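PDB 2NVA: arginine decarboxylase, A207R protein from Paramecium bursaria Chlorella virus 1, which decarboxylates arginine to agmatine with the help of pyridoxal 5'-phosphate, and is held here with the product agmatine joined to the cofactor. Local coordinates for residues A[43-48]-A[256-261]; A[54-59]-A[64-69]; A[75-80]-A[85-90]. One frame throughout, in Å; residues are numbered along the deposited sequence.

Contact 1 (A[43-48]-A[256-261]). With PL2 ((4-{[(4-{[amino(imino)methyl]amino}butyl)amino]methyl}-5-hydroxy-6-methylpyridin-3-yl)methyl dihydrogen phosphate), chain I.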
loop_
_atom_site.group_PDB
_atom_site.type_symbol
_atom_site.label_atom_id
_atom_site.label_comp_id
_atom_site.label_asym_id
_atom_site.label_seq_id
_atom_site.Cartn_x
_atom_site.Cartn_y
_atom_site.Cartn_z
ATOM N N PRO A 43 -16.146 5.260 23.858
ATOM C CA PRO A 43 -15.289 4.982 22.706
ATOM C C PRO A 43 -16.000 5.288 21.390
ATOM O O PRO A 43 -17.146 4.878 21.189
ATOM C CB PRO A 43 -15.001 3.476 22.832
ATOM C CG PRO A 43 -16.191 2.921 23.557
ATOM C CD PRO A 43 -16.762 4.036 24.417
ATOM N N HIS A 44 -15.317 6.025 20.519
ATOM C CA HIS A 44 -15.737 6.192 19.145
ATOM C C HIS A 44 -14.758 5.406 18.283
ATOM O O HIS A 44 -13.682 5.902 17.975
ATOM C CB HIS A 44 -15.749 7.683 18.761
ATOM C CG HIS A 44 -16.951 8.413 19.281
ATOM N ND1 HIS A 44 -17.932 8.919 18.453
ATOM C CD2 HIS A 44 -17.343 8.700 20.545
ATOM C CE1 HIS A 44 -18.877 9.486 19.188
ATOM N NE2 HIS A 44 -18.542 9.372 20.461
ATOM N N TYR A 45 -15.147 4.185 17.917
ATOM C CA TYR A 45 -14.237 3.283 17.209
ATOM C C TYR A 45 -13.766 3.893 15.875
ATOM O O TYR A 45 -14.578 4.344 15.070
ATOM C CB TYR A 45 -14.893 1.914 16.967
ATOM C CG TYR A 45 -14.073 1.023 16.061
ATOM C CD1 TYR A 45 -14.538 0.662 14.777
ATOM C CD2 TYR A 45 -12.812 0.574 16.456
ATOM C CE1 TYR A 45 -13.769 -0.137 13.920
ATOM C CE2 TYR A 45 -12.032 -0.230 15.614
ATOM C CZ TYR A 45 -12.511 -0.589 14.359
ATOM O OH TYR A 45 -11.740 -1.367 13.522
ATOM N N ALA A 46 -12.450 3.867 15.654
ATOM C CA ALA A 46 -11.843 4.394 14.432
ATOM C C ALA A 46 -11.992 3.373 13.310
ATOM O O ALA A 46 -11.209 2.424 13.191
ATOM C CB ALA A 46 -10.356 4.759 14.669
ATOM N N VAL A 47 -13.031 3.576 12.504
ATOM C CA VAL A 47 -13.425 2.670 11.429
ATOM C C VAL A 47 -12.249 2.345 10.473
ATOM O O VAL A 47 -12.141 1.220 9.967
ATOM C CB VAL A 47 -14.614 3.297 10.641
ATOM C CG1 VAL A 47 -14.976 2.470 9.390
ATOM C CG2 VAL A 47 -15.841 3.457 11.581
ATOM N N LYS A 48 -11.378 3.326 10.266
ATOM C CA LYS A 48 -10.230 3.187 9.365
ATOM C C LYS A 48 -9.308 2.033 9.727
ATOM O O LYS A 48 -8.603 1.515 8.864
ATOM C CB LYS A 48 -9.415 4.490 9.332
ATOM C CG LYS A 48 -8.911 4.911 10.707
ATOM C CD LYS A 48 -8.041 6.166 10.674
ATOM C CE LYS A 48 -8.855 7.451 10.751
ATOM N NZ LYS A 48 -9.722 7.601 12.019
ATOM N N PHE A 256 -7.079 -0.836 19.677
ATOM C CA PHE A 256 -7.472 -1.453 20.945
ATOM C C PHE A 256 -8.481 -2.579 20.716
ATOM O O PHE A 256 -8.353 -3.660 21.297
ATOM C CB PHE A 256 -8.030 -0.426 21.946
ATOM C CG PHE A 256 -8.340 -1.006 23.313
ATOM C CD1 PHE A 256 -7.393 -0.956 24.332
ATOM C CD2 PHE A 256 -9.577 -1.610 23.569
ATOM C CE1 PHE A 256 -7.680 -1.509 25.599
ATOM C CE2 PHE A 256 -9.870 -2.169 24.825
ATOM C CZ PHE A 256 -8.922 -2.112 25.835
ATOM N N PHE A 257 -9.467 -2.327 19.863
ATOM C CA PHE A 257 -10.499 -3.325 19.563
ATOM C C PHE A 257 -10.167 -4.217 18.379
ATOM O O PHE A 257 -10.514 -5.394 18.375
ATOM C CB PHE A 257 -11.854 -2.649 19.338
ATOM C CG PHE A 257 -12.356 -1.908 20.537
ATOM C CD1 PHE A 257 -12.711 -2.597 21.695
ATOM C CD2 PHE A 257 -12.471 -0.526 20.523
ATOM C CE1 PHE A 257 -13.168 -1.919 22.827
ATOM C CE2 PHE A 257 -12.924 0.167 21.654
ATOM C CZ PHE A 257 -13.279 -0.541 22.808
ATOM N N ALA A 258 -9.508 -3.647 17.371
ATOM C CA ALA A 258 -9.304 -4.358 16.099
ATOM C C ALA A 258 -8.150 -5.355 16.137
ATOM O O ALA A 258 -8.192 -6.375 15.445
ATOM C CB ALA A 258 -9.133 -3.364 14.948
ATOM N N GLU A 259 -7.112 -5.072 16.924
ATOM C CA GLU A 259 -5.902 -5.922 16.865
ATOM C C GLU A 259 -6.212 -7.421 17.011
ATOM O O GLU A 259 -5.832 -8.227 16.154
ATOM C CB GLU A 259 -4.860 -5.493 17.899
ATOM C CG GLU A 259 -3.595 -6.376 17.895
ATOM C CD GLU A 259 -2.506 -5.900 18.850
ATOM O OE1 GLU A 259 -2.643 -4.810 19.453
ATOM O OE2 GLU A 259 -1.483 -6.618 18.995
ATOM N N HIS A 260 -6.910 -7.781 18.083
ATOM C CA HIS A 260 -7.102 -9.191 18.434
ATOM C C HIS A 260 -8.327 -9.810 17.781
ATOM O O HIS A 260 -8.639 -10.980 18.007
ATOM C CB HIS A 260 -7.188 -9.338 19.959
ATOM C CG HIS A 260 -6.006 -8.766 20.677
ATOM N ND1 HIS A 260 -4.720 -9.228 20.475
ATOM C CD2 HIS A 260 -5.913 -7.773 21.594
ATOM C CE1 HIS A 260 -3.884 -8.533 21.230
ATOM N NE2 HIS A 260 -4.586 -7.652 21.925
ATOM N N TYR A 261 -9.022 -9.016 16.980
ATOM C CA TYR A 261 -10.235 -9.471 16.319
ATOM C C TYR A 261 -10.009 -10.659 15.375
ATOM O O TYR A 261 -10.867 -11.538 15.249
ATOM C CB TYR A 261 -10.860 -8.304 15.549
ATOM C CG TYR A 261 -12.121 -8.632 14.752
ATOM C CD1 TYR A 261 -13.215 -9.273 15.342
ATOM C CD2 TYR A 261 -12.238 -8.237 13.407
ATOM C CE1 TYR A 261 -14.370 -9.548 14.606
ATOM C CE2 TYR A 261 -13.367 -8.497 12.673
ATOM C CZ TYR A 261 -14.445 -9.148 13.273
ATOM O OH TYR A 261 -15.580 -9.402 12.534
HETATM N N1 PL2 I . -8.398 8.780 15.645
HETATM C C2 PL2 I . -7.756 9.441 14.668
HETATM C C2A PL2 I . -8.198 10.865 14.276
HETATM C C3 PL2 I . -6.685 8.808 14.023
HETATM O O3 PL2 I . -6.041 9.503 13.049
HETATM C C4 PL2 I . -6.269 7.509 14.379
HETATM C C4A PL2 I . -5.093 6.766 13.679
HETATM C C5 PL2 I . -6.991 6.886 15.417
HETATM C C6 PL2 I . -8.046 7.545 16.022
HETATM P P PL2 I . -5.220 3.774 16.990
HETATM N N PL2 I . -4.085 7.695 13.119
HETATM C CA PL2 I . -3.521 7.180 11.863
HETATM C CG PL2 I . -2.220 5.304 10.770
HETATM O OP2 PL2 I . -3.651 3.592 17.272
HETATM O OP3 PL2 I . -5.636 2.591 15.953
HETATM O OP1 PL2 I . -6.019 3.733 18.251
HETATM O OP4 PL2 I . -5.302 5.179 16.207
HETATM C C5M PL2 I . -6.619 5.466 15.891
HETATM C CB PL2 I . -2.895 5.783 12.057
HETATM C CD PL2 I . -1.560 3.919 10.970
HETATM N NE PL2 I . -1.032 3.517 9.646
HETATM C CZ PL2 I . -0.636 2.284 9.295
HETATM N NH2 PL2 I . -0.189 2.072 8.033
HETATM N NH1 PL2 I . -0.673 1.278 10.174
#

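Contact 2 (A[54-59]-A[64-69]). With PL2 ((4-{[(4-{[amino(imino)methyl]amino}butyl)amino]methyl}-5-hydroxy-6-methylpyridin-3-yl)methyl dihydrogen phosphate), chain I.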
loop_
_atom_site.group_PDB
_atom_site.type_symbol
_atom_site.label_atom_id
_atom_site.label_comp_id
_atom_site.label_asym_id
_atom_site.label_seq_id
_atom_site.Cartn_x
_atom_site.Cartn_y
_atom_site.Cartn_z
ATOM N N VAL A 54 -18.947 -7.073 9.952
ATOM C CA VAL A 54 -19.358 -7.792 11.171
ATOM C C VAL A 54 -18.797 -7.106 12.417
ATOM O O VAL A 54 -19.485 -7.001 13.437
ATOM C CB VAL A 54 -18.951 -9.290 11.104
ATOM C CG1 VAL A 54 -19.143 -9.982 12.448
ATOM C CG2 VAL A 54 -19.770 -9.997 10.027
ATOM N N LEU A 55 -17.553 -6.635 12.323
ATOM C CA LEU A 55 -16.938 -5.881 13.414
ATOM C C LEU A 55 -17.748 -4.617 13.714
ATOM O O LEU A 55 -18.021 -4.318 14.875
ATOM C CB LEU A 55 -15.495 -5.491 13.060
ATOM C CG LEU A 55 -14.694 -4.695 14.095
ATOM C CD1 LEU A 55 -14.564 -5.458 15.411
ATOM C CD2 LEU A 55 -13.317 -4.319 13.552
ATOM N N LEU A 56 -18.128 -3.897 12.660
ATOM C CA LEU A 56 -18.864 -2.653 12.827
ATOM C C LEU A 56 -20.246 -2.918 13.427
ATOM O O LEU A 56 -20.698 -2.165 14.286
ATOM C CB LEU A 56 -18.988 -1.909 11.498
ATOM C CG LEU A 56 -17.702 -1.440 10.812
ATOM C CD1 LEU A 56 -18.045 -0.743 9.491
ATOM C CD2 LEU A 56 -16.861 -0.521 11.704
ATOM N N LYS A 57 -20.906 -3.983 12.978
ATOM C CA LYS A 57 -22.213 -4.351 13.550
ATOM C C LYS A 57 -22.084 -4.735 15.024
ATOM O O LYS A 57 -22.951 -4.405 15.841
ATOM C CB LYS A 57 -22.880 -5.466 12.731
ATOM C CG LYS A 57 -24.239 -5.970 13.262
ATOM C CD LYS A 57 -25.258 -4.836 13.400
ATOM C CE LYS A 57 -26.660 -5.403 13.664
ATOM N NZ LYS A 57 -27.618 -4.341 14.167
ATOM N N THR A 58 -21.006 -5.438 15.357
ATOM C CA THR A 58 -20.728 -5.829 16.737
ATOM C C THR A 58 -20.545 -4.609 17.639
ATOM O O THR A 58 -21.076 -4.566 18.750
ATOM C CB THR A 58 -19.484 -6.727 16.810
ATOM O OG1 THR A 58 -19.694 -7.889 15.995
ATOM C CG2 THR A 58 -19.212 -7.168 18.243
ATOM N N MET A 59 -19.786 -3.633 17.144
ATOM C CA MET A 59 -19.607 -2.327 17.790
ATOM C C MET A 59 -20.973 -1.665 18.009
ATOM O O MET A 59 -21.307 -1.232 19.117
ATOM C CB MET A 59 -18.767 -1.382 16.895
ATOM C CG MET A 59 -17.249 -1.720 16.667
ATOM S SD MET A 59 -16.326 -1.775 18.228
ATOM C CE MET A 59 -14.777 -2.304 17.537
ATOM N N VAL A 64 -21.164 1.060 21.099
ATOM C CA VAL A 64 -19.927 1.783 20.793
ATOM C C VAL A 64 -20.235 2.782 19.680
ATOM O O VAL A 64 -21.041 2.475 18.797
ATOM C CB VAL A 64 -18.810 0.805 20.339
ATOM C CG1 VAL A 64 -17.521 1.550 19.950
ATOM C CG2 VAL A 64 -18.507 -0.234 21.444
ATOM N N ASN A 65 -19.620 3.967 19.741
ATOM C CA ASN A 65 -19.829 4.991 18.721
ATOM C C ASN A 65 -18.705 4.959 17.688
ATOM O O ASN A 65 -17.908 4.033 17.703
ATOM C CB ASN A 65 -19.995 6.363 19.373
ATOM C CG ASN A 65 -21.285 6.479 20.153
ATOM O OD1 ASN A 65 -22.190 5.653 20.014
ATOM N ND2 ASN A 65 -21.387 7.522 20.971
ATOM N N PHE A 66 -18.666 5.938 16.786
ATOM C CA PHE A 66 -17.769 5.836 15.629
ATOM C C PHE A 66 -17.010 7.103 15.316
ATOM O O PHE A 66 -17.521 8.217 15.486
ATOM C CB PHE A 66 -18.540 5.333 14.398
ATOM C CG PHE A 66 -19.140 3.976 14.607
ATOM C CD1 PHE A 66 -18.404 2.832 14.335
ATOM C CD2 PHE A 66 -20.412 3.842 15.156
ATOM C CE1 PHE A 66 -18.937 1.578 14.568
ATOM C CE2 PHE A 66 -20.963 2.573 15.396
ATOM C CZ PHE A 66 -20.231 1.453 15.093
ATOM N N ASP A 67 -15.763 6.892 14.908
ATOM C CA ASP A 67 -14.896 7.928 14.360
ATOM C C ASP A 67 -14.735 7.618 12.880
ATOM O O ASP A 67 -14.121 6.610 12.513
ATOM C CB ASP A 67 -13.539 7.924 15.096
ATOM C CG ASP A 67 -12.402 8.483 14.267
ATOM O OD1 ASP A 67 -11.236 8.131 14.556
ATOM O OD2 ASP A 67 -12.644 9.254 13.299
ATOM N N CYS A 68 -15.311 8.469 12.031
ATOM C CA CYS A 68 -15.210 8.284 10.587
ATOM C C CYS A 68 -14.297 9.330 9.979
ATOM O O CYS A 68 -14.339 10.489 10.374
ATOM C CB CYS A 68 -16.586 8.374 9.935
ATOM S SG CYS A 68 -17.709 7.019 10.381
ATOM N N ALA A 69 -13.498 8.924 8.997
ATOM C CA ALA A 69 -12.468 9.785 8.411
ATOM C C ALA A 69 -12.878 10.399 7.079
ATOM O O ALA A 69 -12.207 11.309 6.588
ATOM C CB ALA A 69 -11.165 8.989 8.232
HETATM N N1 PL2 I . -8.398 8.780 15.645
HETATM C C2 PL2 I . -7.756 9.441 14.668
HETATM C C2A PL2 I . -8.198 10.865 14.276
HETATM C C3 PL2 I . -6.685 8.808 14.023
HETATM O O3 PL2 I . -6.041 9.503 13.049
HETATM C C4 PL2 I . -6.269 7.509 14.379
HETATM C C4A PL2 I . -5.093 6.766 13.679
HETATM C C5 PL2 I . -6.991 6.886 15.417
HETATM C C6 PL2 I . -8.046 7.545 16.022
HETATM P P PL2 I . -5.220 3.774 16.990
HETATM N N PL2 I . -4.085 7.695 13.119
HETATM C CA PL2 I . -3.521 7.180 11.863
HETATM C CG PL2 I . -2.220 5.304 10.770
HETATM O OP2 PL2 I . -3.651 3.592 17.272
HETATM O OP3 PL2 I . -5.636 2.591 15.953
HETATM O OP1 PL2 I . -6.019 3.733 18.251
HETATM O OP4 PL2 I . -5.302 5.179 16.207
HETATM C C5M PL2 I . -6.619 5.466 15.891
HETATM C CB PL2 I . -2.895 5.783 12.057
HETATM C CD PL2 I . -1.560 3.919 10.970
HETATM N NE PL2 I . -1.032 3.517 9.646
HETATM C CZ PL2 I . -0.636 2.284 9.295
HETATM N NH2 PL2 I . -0.189 2.072 8.033
HETATM N NH1 PL2 I . -0.673 1.278 10.174
#

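Contact 3 (A[75-80]-A[85-90])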
loop_
_atom_site.group_PDB
_atom_site.type_symbol
_atom_site.label_atom_id
_atom_site.label_comp_id
_atom_site.label_asym_id
_atom_site.label_seq_id
_atom_site.Cartn_x
_atom_site.Cartn_y
_atom_site.Cartn_z
ATOM N N LYS A 75 -20.842 6.490 5.252
ATOM C CA LYS A 75 -21.795 5.614 4.542
ATOM C C LYS A 75 -21.785 4.179 5.080
ATOM O O LYS A 75 -22.851 3.576 5.258
ATOM C CB LYS A 75 -21.476 5.595 3.041
ATOM C CG LYS A 75 -21.766 6.908 2.339
ATOM C CD LYS A 75 -21.318 6.875 0.865
ATOM C CE LYS A 75 -21.346 8.310 0.291
ATOM N NZ LYS A 75 -21.261 8.292 -1.212
ATOM N N LYS A 76 -20.585 3.638 5.315
ATOM C CA LYS A 76 -20.413 2.268 5.848
ATOM C C LYS A 76 -21.139 2.111 7.178
ATOM O O LYS A 76 -21.843 1.134 7.380
ATOM C CB LYS A 76 -18.927 1.902 6.046
ATOM C CG LYS A 76 -18.174 1.657 4.751
ATOM C CD LYS A 76 -16.755 1.128 5.008
ATOM C CE LYS A 76 -16.093 0.633 3.693
ATOM N NZ LYS A 76 -15.771 1.765 2.728
ATOM N N VAL A 77 -20.950 3.086 8.067
ATOM C CA VAL A 77 -21.534 3.061 9.410
ATOM C C VAL A 77 -23.064 3.215 9.358
ATOM O O VAL A 77 -23.802 2.491 10.059
ATOM C CB VAL A 77 -20.859 4.125 10.323
ATOM C CG1 VAL A 77 -21.588 4.276 11.663
ATOM C CG2 VAL A 77 -19.383 3.747 10.544
ATOM N N ILE A 78 -23.530 4.146 8.524
ATOM C CA ILE A 78 -24.972 4.351 8.323
ATOM C C ILE A 78 -25.649 3.088 7.771
ATOM O O ILE A 78 -26.723 2.688 8.227
ATOM C CB ILE A 78 -25.258 5.599 7.436
ATOM C CG1 ILE A 78 -24.868 6.870 8.204
ATOM C CG2 ILE A 78 -26.741 5.641 6.991
ATOM C CD1 ILE A 78 -24.971 8.171 7.384
ATOM N N GLN A 79 -24.991 2.446 6.818
ATOM C CA GLN A 79 -25.507 1.203 6.227
ATOM C C GLN A 79 -25.648 0.046 7.233
ATOM O O GLN A 79 -26.471 -0.846 7.034
ATOM C CB GLN A 79 -24.662 0.793 5.011
ATOM C CG GLN A 79 -25.259 1.256 3.659
ATOM C CD GLN A 79 -24.698 2.595 3.134
ATOM O OE1 GLN A 79 -23.932 2.610 2.137
ATOM N NE2 GLN A 79 -25.052 3.722 3.802
ATOM N N ILE A 80 -24.844 0.070 8.294
ATOM C CA ILE A 80 -24.918 -0.885 9.412
ATOM C C ILE A 80 -26.184 -0.645 10.261
ATOM O O ILE A 80 -26.667 -1.554 10.963
ATOM C CB ILE A 80 -23.614 -0.783 10.292
ATOM C CG1 ILE A 80 -22.381 -1.336 9.548
ATOM C CG2 ILE A 80 -23.765 -1.459 11.653
ATOM C CD1 ILE A 80 -22.517 -2.791 9.040
ATOM N N SER A 85 -25.941 10.496 14.459
ATOM C CA SER A 85 -25.685 11.223 15.730
ATOM C C SER A 85 -24.539 10.594 16.546
ATOM O O SER A 85 -23.960 11.256 17.422
ATOM C CB SER A 85 -26.955 11.310 16.586
ATOM O OG SER A 85 -27.401 10.027 16.991
ATOM N N ARG A 86 -24.251 9.314 16.269
ATOM C CA ARG A 86 -23.192 8.556 16.968
ATOM C C ARG A 86 -21.794 8.672 16.326
ATOM O O ARG A 86 -20.852 8.044 16.792
ATOM C CB ARG A 86 -23.592 7.080 17.114
ATOM C CG ARG A 86 -24.699 6.855 18.120
ATOM C CD ARG A 86 -25.334 5.484 17.926
ATOM N NE ARG A 86 -24.437 4.395 18.338
ATOM C CZ ARG A 86 -24.774 3.105 18.317
ATOM N NH1 ARG A 86 -23.909 2.179 18.709
ATOM N NH2 ARG A 86 -25.972 2.740 17.888
ATOM N N ILE A 87 -21.678 9.474 15.263
ATOM C CA ILE A 87 -20.432 9.615 14.488
ATOM C C ILE A 87 -19.750 10.951 14.792
ATOM O O ILE A 87 -20.423 11.991 14.829
ATOM C CB ILE A 87 -20.721 9.507 12.957
ATOM C CG1 ILE A 87 -21.382 8.154 12.647
ATOM C CG2 ILE A 87 -19.431 9.702 12.109
ATOM C CD1 ILE A 87 -21.940 8.044 11.235
ATOM N N ILE A 88 -18.435 10.913 15.035
ATOM C CA ILE A 88 -17.598 12.117 15.021
ATOM C C ILE A 88 -16.823 12.044 13.709
ATOM O O ILE A 88 -16.177 11.024 13.425
ATOM C CB ILE A 88 -16.588 12.189 16.200
ATOM C CG1 ILE A 88 -17.234 12.542 17.559
ATOM C CG2 ILE A 88 -15.527 13.272 15.952
ATOM C CD1 ILE A 88 -18.698 12.329 17.637
ATOM N N PHE A 89 -16.911 13.110 12.905
ATOM C CA PHE A 89 -16.116 13.213 11.690
ATOM C C PHE A 89 -14.733 13.686 12.134
ATOM O O PHE A 89 -14.424 14.889 12.072
ATOM C CB PHE A 89 -16.774 14.215 10.736
ATOM C CG PHE A 89 -16.392 14.051 9.279
ATOM C CD1 PHE A 89 -15.214 13.396 8.892
ATOM C CD2 PHE A 89 -17.196 14.626 8.293
ATOM C CE1 PHE A 89 -14.867 13.299 7.539
ATOM C CE2 PHE A 89 -16.870 14.532 6.949
ATOM C CZ PHE A 89 -15.708 13.872 6.557
ATOM N N ALA A 90 -13.911 12.743 12.603
ATOM C CA ALA A 90 -12.675 13.102 13.318
ATOM C C ALA A 90 -11.466 13.213 12.379
ATOM O O ALA A 90 -10.436 12.568 12.592
ATOM C CB ALA A 90 -12.401 12.102 14.454
#

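Contact 1 (A[43-48]-A[256-261])
The phenolic oxygen of Y45 rests against a methyl group: OH lies 3.6 Å from CB of A258, which sits at the edge of the tyrosine ring near its plane. The hydroxyl's polar partner lies elsewhere, in a hydrogen bond with the backbone O of N50. With CG anti to the backbone N (chi1 171°), the Y45 ring leaves strand 41-46 toward helix 255-258. There its CD2 approaches CD2 of F257 obliquely, at 4.2 Å. P43, two residues earlier and on the same side of the strand, sets CB at the rim of the F257 ring, 4.1 Å from CE2. No hydrogen bond crosses between the segments; the join is apolar and largely buried, and M59 of helix 53-61 touches both Y45 and F257. The cofactor side of the strand carries A46, whose CB is 3.9 Å from C6 of PL2. K48, bent at chi3 and chi4, brings NZ to 3.8 Å from the pyridine carbon C2 and forms a salt bridge with D67. A first strand packed against the short helix after the last strand, with the cofactor-binding lysine just beyond its C-terminal end, belongs to the TIM barrel of the class-II decarboxylases.

Contact 2 (A[54-59]-A[64-69])
M59 meets both V64 and F66, and the F66 ring lies against M59 and L56 of the helix. Its CZ lies 3.7 Å from CB of M59, which approaches the ring obliquely, while the backbone O of L56 stands at the ring edge near its plane, also 3.7 Å from CZ. The L56 side chain adds a looser touch, CD2 to CE1 of F66 at 4.1 Å. The M59 chain, bent at chi2 (-59°), turns its sulfur across V64 and away from the strand: SD is 3.9 Å from CG1 of V64. One hydrogen bond joins the backbones, V64 N to M59 O at 3.0 Å; its N-H...O angle is 153° and the donor is tilted 33° from the carbonyl plane. It ties the last turn of helix 53-61 to the residue just before strand 65-68, at the tight return of a beta-alpha-beta unit of the TIM barrel that starts with strand 41-46. Inside the helix, V54 O accepts from both T58 N and T58 OG1, which reach it from opposite faces of its plane. F66 also touches V77 of helix 71-80 and V82, and M59 also leans on Y45 of the neighbouring strand. D67 faces the other way, into the barrel, where its OD1 is 3.1 Å from the pyridine N1 of PL2. A carboxylate so close would probably favour a protonated ring nitrogen.

Contact 3 (A[75-80]-A[85-90])
V77 and I87 reach toward each other tip to tip, and nearly all of the close packing between helix 71-80 and strand 87-89 lies in this one pair. CG1 of V77, anti to the backbone N with chi1 at 171°, is 3.8 Å from CD1 of I87 and 4.0 Å from its CG1. On the strand side, I87 holds CG1 anti to its carbonyl carbon (chi1 -58°) and keeps the chain extended through chi2 (169°), which carries CD1 across to the helix. Both residues are buried. The looser side begins one residue further along the helix: I78 brings CG1 only to 4.4 Å from the same CD1 of I87, is partly exposed, and also touches Q105 of helix 96-105. About a turn earlier, K75 points away from the strand and is exposed, its ammonium group in a cation-pi contact with F101. No hydrogen bond links the two segments; their nearest CA atoms, those of V77 and I87, remain 8.4 Å apart, and aliphatic side-chain carbons bridge the gap. R86, just before the strand, makes its polar contacts outside the two segments: NE to OD1 of N65, NH1 to the backbone O atoms of C60 and V64. Helix 71-80 thus covers strand 87-89 from outside the barrel, with V77 also touching C68 of strand 65-68, I80 leaning on helix 53-61, and F89 on helix 96-105.

How the contacts relate
The three contacts follow the first three strands of the barrel, 41-46, 65-68 and 87-89, which lie side by side in parallel. Contacts 1 and 2 have centres about 8 Å apart and meet along neighbouring strands 41-46 and 65-68: Y45 N to N65 O and Y45 O to D67 N, both 2.8 Å, are probable backbone hydrogen bonds. Contacts 2 and 3, also about 8 Å apart between centres, are joined by F66 O and I88 N at 2.9 Å. Contacts 1 and 3 are about 14 Å apart but still meet where V47 CG2 lies 3.7 Å from V77 CG2. Residues at or just beyond the C-terminal ends of these strands, A46, K48, D67 and A90, line the PL2 pocket, which D325 of the second subunit helps to complete.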